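Local coordinates for putative PAS/PAC sensor protein (Nakamurella multipartita DSM 44233, PDB 6HMJ) that senses blue light through a flavin-binding LOV domain and probably couples it, through an ANTAR region, to RNA binding and control of translation, at residues A[248-254]-A[341-347]; A[308-314]-A[326-332]; A[240-244]-A[263-267]. The contacts are given in a common frame with arbitrary orientation. Residues are numbered along the deposited sequence.

Interaction 1. Residues A[248-254]-A[341-347]; sequences AITVADV and THYIGYQ. With FMN (flavin mononucleotide), chain E.
Strands 250-253 and 341-346, both extended except at Thr-341, run antiparallel in a PAS-type sheet, their axes 4.7 Å apart at closest and at 155°. Thr-250/Gly-345 and Ala-252/Tyr-343 are hydrogen-bonded pairs; Val-251/Ile-344 and Asp-253/His-342 are non-hydrogen-bonded pairs.

Backbone bonds set this register: Thr-250 N to Gly-345 O 2.9 Å, Gly-345 N to Thr-250 O 2.8 Å, Ala-252 N to Tyr-343 O 2.9 Å and Tyr-343 N to Ala-252 O 3.0 Å. Thr-341 and His-342 form a classic beta bulge opposite Val-333.

Side-chain polar bonds cluster at Thr-250 (chi1 p), whose OG1 donates to Gly-345 O (3.1 Å) and accepts from Gln-347 NE2 (3.0 Å). At the far end water 3 joins Asp-253 OD2 (2.7 Å) to His-342 NE2 (2.6 Å), while Asp-253 OD1 bonds Thr-255.

The flavin lies over the face bearing Thr-250, Ala-252 and Gly-345. Small residues suit it: Ala-252 CB is 3.8 Å from FMN C8M, and a CB on Gly-345 would clash with C6. Gln-347 NE2 (chi1 m, chi2 p) reaches FMN N5 by a weak bond of 3.4 Å, a glutamine contact characteristic of LOV domains.

Strands 261-264 and 323-334 flank the pair, helix 266-272 covers Ala-248 and Gln-347 through Phe-268, and on the other face Ile-237 and Arg-240 of the second subunit pack against His-342 and Ile-344.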
loop_
_atom_site.group_PDB
_atom_site.type_symbol
_atom_site.label_atom_id
_atom_site.label_comp_id
_atom_site.label_asym_id
_atom_site.label_seq_id
_atom_site.Cartn_x
_atom_site.Cartn_y
_atom_site.Cartn_z
ATOM N N ALA A 248 -30.347 -5.773 -16.311
ATOM C CA ALA A 248 -31.261 -4.904 -17.037
ATOM C C ALA A 248 -31.769 -5.589 -18.296
ATOM O O ALA A 248 -31.015 -6.254 -19.011
ATOM C CB ALA A 248 -30.571 -3.590 -17.403
ATOM N N ILE A 249 -33.064 -5.421 -18.561
ATOM C CA ILE A 249 -33.701 -5.936 -19.765
ATOM C C ILE A 249 -34.527 -4.814 -20.378
ATOM O O ILE A 249 -35.289 -4.142 -19.674
ATOM C CB ILE A 249 -34.587 -7.161 -19.460
ATOM C CG1 ILE A 249 -33.758 -8.250 -18.770
ATOM C CG2 ILE A 249 -35.233 -7.689 -20.746
ATOM C CD1 ILE A 249 -34.556 -9.463 -18.351
ATOM N N THR A 250 -34.363 -4.604 -21.681
ATOM C CA THR A 250 -35.120 -3.594 -22.405
ATOM C C THR A 250 -35.554 -4.162 -23.748
ATOM O O THR A 250 -34.884 -5.028 -24.323
ATOM C CB THR A 250 -34.301 -2.313 -22.616
ATOM O OG1 THR A 250 -33.063 -2.635 -23.260
ATOM C CG2 THR A 250 -34.019 -1.635 -21.285
ATOM N N VAL A 251 -36.686 -3.672 -24.241
ATOM C CA VAL A 251 -37.208 -4.060 -25.546
ATOM C C VAL A 251 -37.528 -2.797 -26.332
ATOM O O VAL A 251 -38.137 -1.862 -25.796
ATOM C CB VAL A 251 -38.458 -4.953 -25.430
ATOM C CG1 VAL A 251 -38.912 -5.407 -26.812
ATOM C CG2 VAL A 251 -38.182 -6.151 -24.529
ATOM N N ALA A 252 -37.123 -2.776 -27.595
ATOM C CA ALA A 252 -37.410 -1.672 -28.496
ATOM C C ALA A 252 -38.198 -2.199 -29.685
ATOM O O ALA A 252 -37.933 -3.299 -30.181
ATOM C CB ALA A 252 -36.125 -0.994 -28.975
ATOM N N ASP A 253 -39.166 -1.410 -30.135
ATOM C CA ASP A 253 -40.007 -1.750 -31.280
ATOM C C ASP A 253 -39.412 -1.101 -32.524
ATOM O O ASP A 253 -39.565 0.103 -32.744
ATOM C CB ASP A 253 -41.444 -1.295 -31.042
ATOM C CG ASP A 253 -42.377 -1.691 -32.166
ATOM O OD1 ASP A 253 -41.889 -2.196 -33.196
ATOM O OD2 ASP A 253 -43.601 -1.499 -32.015
ATOM N N VAL A 254 -38.733 -1.906 -33.349
ATOM C CA VAL A 254 -38.110 -1.383 -34.564
ATOM C C VAL A 254 -39.103 -1.245 -35.703
ATOM O O VAL A 254 -38.710 -0.855 -36.811
ATOM C CB VAL A 254 -36.923 -2.262 -35.009
ATOM C CG1 VAL A 254 -35.797 -2.182 -33.980
ATOM C CG2 VAL A 254 -37.356 -3.706 -35.217
ATOM N N THR A 341 -39.207 -7.574 -35.695
ATOM C CA THR A 341 -40.155 -6.595 -35.183
ATOM C C THR A 341 -39.663 -5.888 -33.927
ATOM O O THR A 341 -39.988 -4.713 -33.732
ATOM C CB THR A 341 -41.514 -7.258 -34.920
ATOM O OG1 THR A 341 -41.441 -8.097 -33.765
ATOM C CG2 THR A 341 -41.939 -8.098 -36.105
ATOM N N HIS A 342 -38.878 -6.557 -33.080
ATOM C CA HIS A 342 -38.319 -5.939 -31.885
ATOM C C HIS A 342 -36.838 -6.288 -31.753
ATOM O O HIS A 342 -36.294 -7.114 -32.491
ATOM C CB HIS A 342 -39.046 -6.375 -30.600
ATOM C CG HIS A 342 -40.477 -5.945 -30.528
ATOM N ND1 HIS A 342 -41.469 -6.523 -31.290
ATOM C CD2 HIS A 342 -41.085 -4.993 -29.780
ATOM C CE1 HIS A 342 -42.626 -5.951 -31.010
ATOM N NE2 HIS A 342 -42.420 -5.017 -30.098
ATOM N N TYR A 343 -36.193 -5.622 -30.796
ATOM C CA TYR A 343 -34.834 -5.920 -30.367
ATOM C C TYR A 343 -34.818 -5.933 -28.846
ATOM O O TYR A 343 -35.482 -5.109 -28.208
ATOM C CB TYR A 343 -33.820 -4.880 -30.880
ATOM C CG TYR A 343 -32.946 -5.348 -32.029
ATOM C CD1 TYR A 343 -33.359 -5.203 -33.346
ATOM C CD2 TYR A 343 -31.704 -5.920 -31.793
ATOM C CE1 TYR A 343 -32.563 -5.622 -34.394
ATOM C CE2 TYR A 343 -30.901 -6.341 -32.834
ATOM C CZ TYR A 343 -31.337 -6.188 -34.134
ATOM O OH TYR A 343 -30.550 -6.604 -35.183
ATOM N N ILE A 344 -34.074 -6.866 -28.267
ATOM C CA ILE A 344 -33.895 -6.937 -26.822
ATOM C C ILE A 344 -32.495 -6.441 -26.492
ATOM O O ILE A 344 -31.531 -6.754 -27.202
ATOM C CB ILE A 344 -34.112 -8.361 -26.278
ATOM C CG1 ILE A 344 -35.431 -8.936 -26.796
ATOM C CG2 ILE A 344 -34.105 -8.345 -24.750
ATOM C CD1 ILE A 344 -35.643 -10.387 -26.433
ATOM N N GLY A 345 -32.391 -5.659 -25.428
ATOM C CA GLY A 345 -31.111 -5.140 -24.966
ATOM C C GLY A 345 -30.872 -5.534 -23.521
ATOM O O GLY A 345 -31.778 -5.446 -22.691
ATOM N N TYR A 346 -29.648 -5.968 -23.231
ATOM C CA TYR A 346 -29.247 -6.401 -21.892
ATOM C C TYR A 346 -28.051 -5.555 -21.467
ATOM O O TYR A 346 -26.907 -5.886 -21.781
ATOM C CB TYR A 346 -28.902 -7.894 -21.871
ATOM C CG TYR A 346 -29.895 -8.765 -22.600
ATOM C CD1 TYR A 346 -29.832 -8.914 -23.978
ATOM C CD2 TYR A 346 -30.892 -9.444 -21.911
ATOM C CE1 TYR A 346 -30.737 -9.707 -24.652
ATOM C CE2 TYR A 346 -31.802 -10.242 -22.574
ATOM C CZ TYR A 346 -31.721 -10.368 -23.946
ATOM O OH TYR A 346 -32.624 -11.162 -24.617
ATOM N N GLN A 347 -28.313 -4.472 -20.739
ATOM C CA GLN A 347 -27.252 -3.567 -20.328
ATOM C C GLN A 347 -26.533 -4.110 -19.100
ATOM O O GLN A 347 -27.159 -4.647 -18.180
ATOM C CB GLN A 347 -27.815 -2.178 -20.032
ATOM C CG GLN A 347 -28.434 -1.479 -21.236
ATOM C CD GLN A 347 -29.877 -1.885 -21.493
ATOM O OE1 GLN A 347 -30.429 -2.753 -20.815
ATOM N NE2 GLN A 347 -30.499 -1.245 -22.475
HETATM N N1 FMN E . -27.317 2.700 -26.863
HETATM C C2 FMN E . -26.641 3.079 -25.756
HETATM O O2 FMN E . -25.759 3.959 -25.856
HETATM N N3 FMN E . -26.879 2.546 -24.545
HETATM C C4 FMN E . -27.800 1.599 -24.343
HETATM O O4 FMN E . -27.994 1.127 -23.203
HETATM C C4A FMN E . -28.587 1.128 -25.502
HETATM N N5 FMN E . -29.535 0.180 -25.384
HETATM C C5A FMN E . -30.236 -0.229 -26.467
HETATM C C6 FMN E . -31.204 -1.215 -26.307
HETATM C C7 FMN E . -31.944 -1.654 -27.395
HETATM C C7M FMN E . -32.990 -2.719 -27.200
HETATM C C8 FMN E . -31.689 -1.072 -28.740
HETATM C C8M FMN E . -32.464 -1.523 -29.950
HETATM C C9 FMN E . -30.720 -0.094 -28.903
HETATM C C9A FMN E . -29.976 0.358 -27.817
HETATM N N10 FMN E . -28.980 1.360 -27.951
HETATM C C10 FMN E . -28.275 1.752 -26.805
HETATM C "C1'" FMN E . -28.630 1.998 -29.225
HETATM C "C2'" FMN E . -29.379 3.304 -29.396
HETATM O "O2'" FMN E . -30.695 3.211 -28.846
HETATM C "C3'" FMN E . -29.467 3.632 -30.874
HETATM O "O3'" FMN E . -30.147 2.561 -31.547
HETATM C "C4'" FMN E . -28.107 3.814 -31.531
HETATM O "O4'" FMN E . -27.374 4.848 -30.873
HETATM C "C5'" FMN E . -28.377 4.135 -32.993
HETATM O "O5'" FMN E . -27.648 5.273 -33.432
HETATM P P FMN E . -28.405 6.682 -33.571
HETATM O O1P FMN E . -27.297 7.596 -34.026
HETATM O O2P FMN E . -29.476 6.414 -34.601
HETATM O O3P FMN E . -28.979 6.959 -32.203
HETATM O O HOH W 1 -27.596 -4.723 -15.476
HETATM O O HOH W 2 -28.283 -7.488 -18.722
HETATM O O HOH W 3 -44.131 -3.081 -29.860
#

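Interaction 2. Residues A[308-314]-A[326-332]; sequences DAVTTLI and NEFHLSP. With FMN (flavin mononucleotide), chain E.
At the apolar centre the Phe-328 ring (chi1 p) lies between flavin and partner strand. FMN C4 lies over one face, with Phe-328 CZ 3.4 Å from FMN C10, and Thr-312 CB sits 4.1 Å from the ring centroid over the other (CH-pi); Ile-314 CG2 meets the edge at CE2 (3.6 Å). Leu-330 (chi1 m) extends this apolar surface, placing CD2 3.3 Å from FMN C8.

Both backbones are extended in an antiparallel hairpin, axes 4.7 Å apart at 158°. Backbone N-H...O hydrogen bonds, N to O then O to N, join Val-310/Leu-330 (3.2, 2.7 Å), Thr-312/Phe-328 (3.0, 2.9 Å) and Ile-314/Asn-326 (3.0, 2.9 Å); Thr-311/His-329 and Leu-313/Glu-327 are non-hydrogen-bonded pairs.

At the polar edge, Asn-326 ND2 bonds Asn-316 and lies 3.0 Å from FMN O4, an amide suiting the polar rim. On the opposite face Thr-311 CG2 packs on Glu-327 CG (3.5 Å), while the carboxylate pairs with Arg-353.

Strands 213-216 and 340-346 flank this LOV pocket wall; helix 294-305 touches Thr-312 and Leu-330.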
loop_
_atom_site.group_PDB
_atom_site.type_symbol
_atom_site.label_atom_id
_atom_site.label_comp_id
_atom_site.label_asym_id
_atom_site.label_seq_id
_atom_site.Cartn_x
_atom_site.Cartn_y
_atom_site.Cartn_z
ATOM N N ASP A 308 -28.823 -8.092 -37.166
ATOM C CA ASP A 308 -27.713 -8.835 -36.596
ATOM C C ASP A 308 -27.794 -8.855 -35.072
ATOM O O ASP A 308 -28.388 -7.979 -34.438
ATOM C CB ASP A 308 -26.380 -8.225 -37.030
ATOM C CG ASP A 308 -26.172 -8.282 -38.530
ATOM O OD1 ASP A 308 -26.819 -9.120 -39.192
ATOM O OD2 ASP A 308 -25.356 -7.489 -39.044
ATOM N N ALA A 309 -27.177 -9.876 -34.486
ATOM C CA ALA A 309 -26.950 -9.940 -33.048
ATOM C C ALA A 309 -25.536 -9.444 -32.775
ATOM O O ALA A 309 -24.572 -9.962 -33.351
ATOM C CB ALA A 309 -27.134 -11.363 -32.524
ATOM N N VAL A 310 -25.411 -8.434 -31.912
ATOM C CA VAL A 310 -24.124 -7.816 -31.630
ATOM C C VAL A 310 -24.032 -7.481 -30.150
ATOM O O VAL A 310 -25.039 -7.312 -29.459
ATOM C CB VAL A 310 -23.895 -6.529 -32.461
ATOM C CG1 VAL A 310 -23.985 -6.826 -33.946
ATOM C CG2 VAL A 310 -24.898 -5.449 -32.060
ATOM N N THR A 311 -22.795 -7.388 -29.671
ATOM C CA THR A 311 -22.495 -6.883 -28.340
ATOM C C THR A 311 -21.732 -5.575 -28.495
ATOM O O THR A 311 -20.794 -5.491 -29.294
ATOM C CB THR A 311 -21.671 -7.886 -27.534
ATOM O OG1 THR A 311 -22.403 -9.111 -27.401
ATOM C CG2 THR A 311 -21.364 -7.328 -26.148
ATOM N N THR A 312 -22.137 -4.560 -27.738
ATOM C CA THR A 312 -21.556 -3.231 -27.853
ATOM C C THR A 312 -21.060 -2.770 -26.493
ATOM O O THR A 312 -21.781 -2.872 -25.497
ATOM C CB THR A 312 -22.575 -2.229 -28.405
ATOM O OG1 THR A 312 -22.761 -2.463 -29.807
ATOM C CG2 THR A 312 -22.109 -0.794 -28.187
ATOM N N LEU A 313 -19.829 -2.271 -26.459
ATOM C CA LEU A 313 -19.296 -1.563 -25.303
ATOM C C LEU A 313 -19.317 -0.074 -25.617
ATOM O O LEU A 313 -18.850 0.347 -26.681
ATOM C CB LEU A 313 -17.876 -2.027 -24.979
ATOM C CG LEU A 313 -17.203 -1.361 -23.778
ATOM C CD1 LEU A 313 -17.971 -1.662 -22.495
ATOM C CD2 LEU A 313 -15.750 -1.802 -23.655
ATOM N N ILE A 314 -19.880 0.718 -24.707
ATOM C CA ILE A 314 -20.063 2.141 -24.954
ATOM C C ILE A 314 -20.096 2.872 -23.621
ATOM O O ILE A 314 -20.488 2.316 -22.592
ATOM C CB ILE A 314 -21.347 2.406 -25.778
ATOM C CG1 ILE A 314 -21.391 3.859 -26.255
ATOM C CG2 ILE A 314 -22.590 2.065 -24.961
ATOM C CD1 ILE A 314 -22.472 4.130 -27.284
ATOM N N ASN A 326 -20.897 0.485 -20.399
ATOM C CA ASN A 326 -22.085 -0.318 -20.658
ATOM C C ASN A 326 -21.759 -1.304 -21.769
ATOM O O ASN A 326 -21.594 -0.908 -22.928
ATOM C CB ASN A 326 -23.262 0.581 -21.045
ATOM C CG ASN A 326 -24.561 -0.190 -21.260
ATOM O OD1 ASN A 326 -24.575 -1.421 -21.338
ATOM N ND2 ASN A 326 -25.663 0.544 -21.365
ATOM N N GLU A 327 -21.657 -2.581 -21.418
ATOM C CA GLU A 327 -21.625 -3.657 -22.404
ATOM C C GLU A 327 -23.044 -4.207 -22.496
ATOM O O GLU A 327 -23.496 -4.936 -21.608
ATOM C CB GLU A 327 -20.632 -4.750 -22.028
ATOM C CG GLU A 327 -20.469 -5.790 -23.133
ATOM C CD GLU A 327 -19.604 -6.957 -22.733
ATOM O OE1 GLU A 327 -18.367 -6.844 -22.854
ATOM O OE2 GLU A 327 -20.160 -7.989 -22.299
ATOM N N PHE A 328 -23.754 -3.846 -23.559
ATOM C CA PHE A 328 -25.118 -4.310 -23.769
ATOM C C PHE A 328 -25.187 -5.134 -25.044
ATOM O O PHE A 328 -24.657 -4.730 -26.086
ATOM C CB PHE A 328 -26.114 -3.139 -23.813
ATOM C CG PHE A 328 -25.991 -2.261 -25.024
ATOM C CD1 PHE A 328 -26.623 -2.593 -26.210
ATOM C CD2 PHE A 328 -25.284 -1.076 -24.960
ATOM C CE1 PHE A 328 -26.520 -1.774 -27.322
ATOM C CE2 PHE A 328 -25.181 -0.251 -26.065
ATOM C CZ PHE A 328 -25.801 -0.601 -27.246
ATOM N N HIS A 329 -25.837 -6.288 -24.952
ATOM C CA HIS A 329 -26.026 -7.174 -26.092
ATOM C C HIS A 329 -27.365 -6.869 -26.756
ATOM O O HIS A 329 -28.358 -6.586 -26.080
ATOM C CB HIS A 329 -25.964 -8.631 -25.630
ATOM C CG HIS A 329 -26.329 -9.626 -26.687
ATOM N ND1 HIS A 329 -27.425 -10.454 -26.577
ATOM C CD2 HIS A 329 -25.740 -9.937 -27.866
ATOM C CE1 HIS A 329 -27.501 -11.226 -27.646
ATOM N NE2 HIS A 329 -26.490 -10.933 -28.444
ATOM N N LEU A 330 -27.379 -6.913 -28.085
ATOM C CA LEU A 330 -28.575 -6.647 -28.873
ATOM C C LEU A 330 -28.989 -7.942 -29.558
ATOM O O LEU A 330 -28.230 -8.491 -30.364
ATOM C CB LEU A 330 -28.328 -5.548 -29.906
ATOM C CG LEU A 330 -28.219 -4.119 -29.373
ATOM C CD1 LEU A 330 -27.717 -3.194 -30.466
ATOM C CD2 LEU A 330 -29.546 -3.625 -28.830
ATOM N N SER A 331 -30.188 -8.422 -29.238
ATOM C CA SER A 331 -30.691 -9.681 -29.769
ATOM C C SER A 331 -31.950 -9.417 -30.580
ATOM O O SER A 331 -32.924 -8.867 -30.037
ATOM C CB SER A 331 -30.981 -10.660 -28.628
ATOM O OG SER A 331 -31.124 -11.979 -29.122
ATOM N N PRO A 332 -31.987 -9.755 -31.869
ATOM C CA PRO A 332 -33.194 -9.492 -32.660
ATOM C C PRO A 332 -34.265 -10.544 -32.426
ATOM O O PRO A 332 -33.979 -11.723 -32.201
ATOM C CB PRO A 332 -32.681 -9.537 -34.105
ATOM C CG PRO A 332 -31.530 -10.475 -34.053
ATOM C CD PRO A 332 -30.884 -10.265 -32.705
HETATM N N1 FMN E . -27.317 2.700 -26.863
HETATM C C2 FMN E . -26.641 3.079 -25.756
HETATM O O2 FMN E . -25.759 3.959 -25.856
HETATM N N3 FMN E . -26.879 2.546 -24.545
HETATM C C4 FMN E . -27.800 1.599 -24.343
HETATM O O4 FMN E . -27.994 1.127 -23.203
HETATM C C4A FMN E . -28.587 1.128 -25.502
HETATM N N5 FMN E . -29.535 0.180 -25.384
HETATM C C5A FMN E . -30.236 -0.229 -26.467
HETATM C C6 FMN E . -31.204 -1.215 -26.307
HETATM C C7 FMN E . -31.944 -1.654 -27.395
HETATM C C7M FMN E . -32.990 -2.719 -27.200
HETATM C C8 FMN E . -31.689 -1.072 -28.740
HETATM C C8M FMN E . -32.464 -1.523 -29.950
HETATM C C9 FMN E . -30.720 -0.094 -28.903
HETATM C C9A FMN E . -29.976 0.358 -27.817
HETATM N N10 FMN E . -28.980 1.360 -27.951
HETATM C C10 FMN E . -28.275 1.752 -26.805
HETATM C "C1'" FMN E . -28.630 1.998 -29.225
HETATM C "C2'" FMN E . -29.379 3.304 -29.396
HETATM O "O2'" FMN E . -30.695 3.211 -28.846
HETATM C "C3'" FMN E . -29.467 3.632 -30.874
HETATM O "O3'" FMN E . -30.147 2.561 -31.547
HETATM C "C4'" FMN E . -28.107 3.814 -31.531
HETATM O "O4'" FMN E . -27.374 4.848 -30.873
HETATM C "C5'" FMN E . -28.377 4.135 -32.993
HETATM O "O5'" FMN E . -27.648 5.273 -33.432
HETATM P P FMN E . -28.405 6.682 -33.571
HETATM O O1P FMN E . -27.297 7.596 -34.026
HETATM O O2P FMN E . -29.476 6.414 -34.601
HETATM O O3P FMN E . -28.979 6.959 -32.203
#

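Interaction 3. Residues A[240-244]-A[263-267]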
loop_
_atom_site.group_PDB
_atom_site.type_symbol
_atom_site.label_atom_id
_atom_site.label_comp_id
_atom_site.label_asym_id
_atom_site.label_seq_id
_atom_site.Cartn_x
_atom_site.Cartn_y
_atom_site.Cartn_z
ATOM N N ARG A 240 -43.030 -12.203 -15.221
ATOM C CA ARG A 240 -42.479 -12.131 -13.875
ATOM C C ARG A 240 -40.968 -12.318 -13.883
ATOM O O ARG A 240 -40.250 -11.647 -13.132
ATOM C CB ARG A 240 -43.143 -13.183 -12.990
ATOM C CG ARG A 240 -42.723 -13.111 -11.538
ATOM C CD ARG A 240 -43.101 -11.798 -10.887
ATOM N NE ARG A 240 -43.058 -11.907 -9.434
ATOM C CZ ARG A 240 -43.364 -10.922 -8.597
ATOM N NH1 ARG A 240 -43.740 -9.740 -9.066
ATOM N NH2 ARG A 240 -43.293 -11.123 -7.287
ATOM N N ALA A 241 -40.465 -13.222 -14.727
ATOM C CA ALA A 241 -39.032 -13.492 -14.756
ATOM C C ALA A 241 -38.251 -12.246 -15.150
ATOM O O ALA A 241 -37.330 -11.824 -14.439
ATOM C CB ALA A 241 -38.734 -14.641 -15.721
ATOM N N ALA A 242 -38.606 -11.639 -16.283
ATOM C CA ALA A 242 -37.924 -10.426 -16.714
ATOM C C ALA A 242 -38.072 -9.303 -15.697
ATOM O O ALA A 242 -37.180 -8.456 -15.573
ATOM C CB ALA A 242 -38.461 -9.981 -18.073
ATOM N N HIS A 243 -39.172 -9.288 -14.946
ATOM C CA HIS A 243 -39.389 -8.216 -13.982
ATOM C C HIS A 243 -38.427 -8.314 -12.804
ATOM O O HIS A 243 -37.892 -7.296 -12.349
ATOM C CB HIS A 243 -40.837 -8.245 -13.497
ATOM C CG HIS A 243 -41.237 -7.035 -12.716
ATOM N ND1 HIS A 243 -41.512 -5.823 -13.313
ATOM C CD2 HIS A 243 -41.423 -6.850 -11.387
ATOM C CE1 HIS A 243 -41.840 -4.942 -12.385
ATOM N NE2 HIS A 243 -41.795 -5.539 -11.207
ATOM N N ASP A 244 -38.193 -9.523 -12.296
ATOM C CA ASP A 244 -37.390 -9.715 -11.095
ATOM C C ASP A 244 -35.921 -10.006 -11.380
ATOM O O ASP A 244 -35.120 -10.028 -10.440
ATOM C CB ASP A 244 -37.982 -10.852 -10.256
ATOM C CG ASP A 244 -39.346 -10.507 -9.694
ATOM O OD1 ASP A 244 -39.786 -9.352 -9.873
ATOM O OD2 ASP A 244 -39.980 -11.386 -9.073
ATOM N N TYR A 263 -40.335 -1.637 -23.397
ATOM C CA TYR A 263 -40.243 -2.315 -22.114
ATOM C C TYR A 263 -38.901 -2.012 -21.460
ATOM O O TYR A 263 -37.877 -1.882 -22.136
ATOM C CB TYR A 263 -40.406 -3.834 -22.238
ATOM C CG TYR A 263 -40.225 -4.532 -20.911
ATOM C CD1 TYR A 263 -41.241 -4.541 -19.965
ATOM C CD2 TYR A 263 -39.028 -5.159 -20.591
ATOM C CE1 TYR A 263 -41.074 -5.164 -18.744
ATOM C CE2 TYR A 263 -38.853 -5.786 -19.374
ATOM C CZ TYR A 263 -39.875 -5.786 -18.454
ATOM O OH TYR A 263 -39.698 -6.413 -17.240
ATOM N N ALA A 264 -38.921 -1.918 -20.131
ATOM C CA ALA A 264 -37.703 -1.742 -19.343
ATOM C C ALA A 264 -37.988 -2.208 -17.924
ATOM O O ALA A 264 -38.931 -1.719 -17.291
ATOM C CB ALA A 264 -37.242 -0.284 -19.356
ATOM N N ASN A 265 -37.191 -3.143 -17.425
ATOM C CA ASN A 265 -37.426 -3.746 -16.117
ATOM C C ASN A 265 -36.755 -2.927 -15.026
ATOM O O ASN A 265 -35.918 -2.062 -15.293
ATOM C CB ASN A 265 -36.923 -5.187 -16.121
ATOM C CG ASN A 265 -35.408 -5.283 -16.220
ATOM O OD1 ASN A 265 -34.722 -4.288 -16.442
ATOM N ND2 ASN A 265 -34.883 -6.495 -16.071
ATOM N N PRO A 266 -37.105 -3.181 -13.762
ATOM C CA PRO A 266 -36.534 -2.370 -12.671
ATOM C C PRO A 266 -35.016 -2.415 -12.598
ATOM O O PRO A 266 -34.401 -1.424 -12.182
ATOM C CB PRO A 266 -37.176 -2.975 -11.414
ATOM C CG PRO A 266 -38.436 -3.606 -11.898
ATOM C CD PRO A 266 -38.124 -4.126 -13.272
ATOM N N ALA A 267 -34.387 -3.532 -12.973
ATOM C CA ALA A 267 -32.929 -3.581 -12.979
ATOM C C ALA A 267 -32.360 -2.507 -13.893
ATOM O O ALA A 267 -31.309 -1.919 -13.602
ATOM C CB ALA A 267 -32.446 -4.964 -13.414
HETATM O O HOH W 4 -35.360 -6.295 -12.987
#
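This is a helix-end contact at the margin of the PAS fold: the last turn of helix 234-244 rests against the corner where strand 261-264 gives way to helix 266-272. Asn-265 is the N-cap of that second helix. Its OD1 accepts from Phe-268 N, as a short amide side chain at a helix start can, and also from Ile-249 N, while ND2 donates to Ala-242 O at 3.1 Å. Ala-242 suits this role because it lies so near the end of its helix that the usual donor four residues on falls beyond it.

Pro-266 follows at the first helical turn, where a missing amide hydrogen costs nothing. Its CG stands 4.0 Å from the centroid of the His-243 ring, over the face, in a CH-pi contact. Tyr-263 (chi1 t) reaches across so that its OH lies 3.6 Å from Ala-242 O; the small alanine lets the phenol lie against the helix. Finally, water 4 joins the helices, donating to His-243 O (2.8 Å) and accepting from Ala-267 N (2.9 Å).

How the interactions relate
All three contacts reach one PAS sheet, interaction 3 only through strand 261-264. Interactions 1 and 2, centres 10 Å apart, are stitched together by Ile-344 N to Ser-331 O (2.9 Å) and Tyr-343 OH to Asp-308 O (2.7 Å), and together line the FMN pocket: Gln-347 CG lies 3.4 Å from Asn-326 ND2, beside the flavin. The side chain of Thr-250 is about 5 Å from that of Cys-284, probably the photoreactive cysteine. Interaction 3 joins interaction 1 through Val-251 N to Tyr-263 O (3.0 Å), but the Tyr-263 side chain stays about 9 Å from FMN. Across the dimer, Asp-244 of interaction 3 hydrogen-bonds Ser-331 of the second subunit, within that chain's interaction 2.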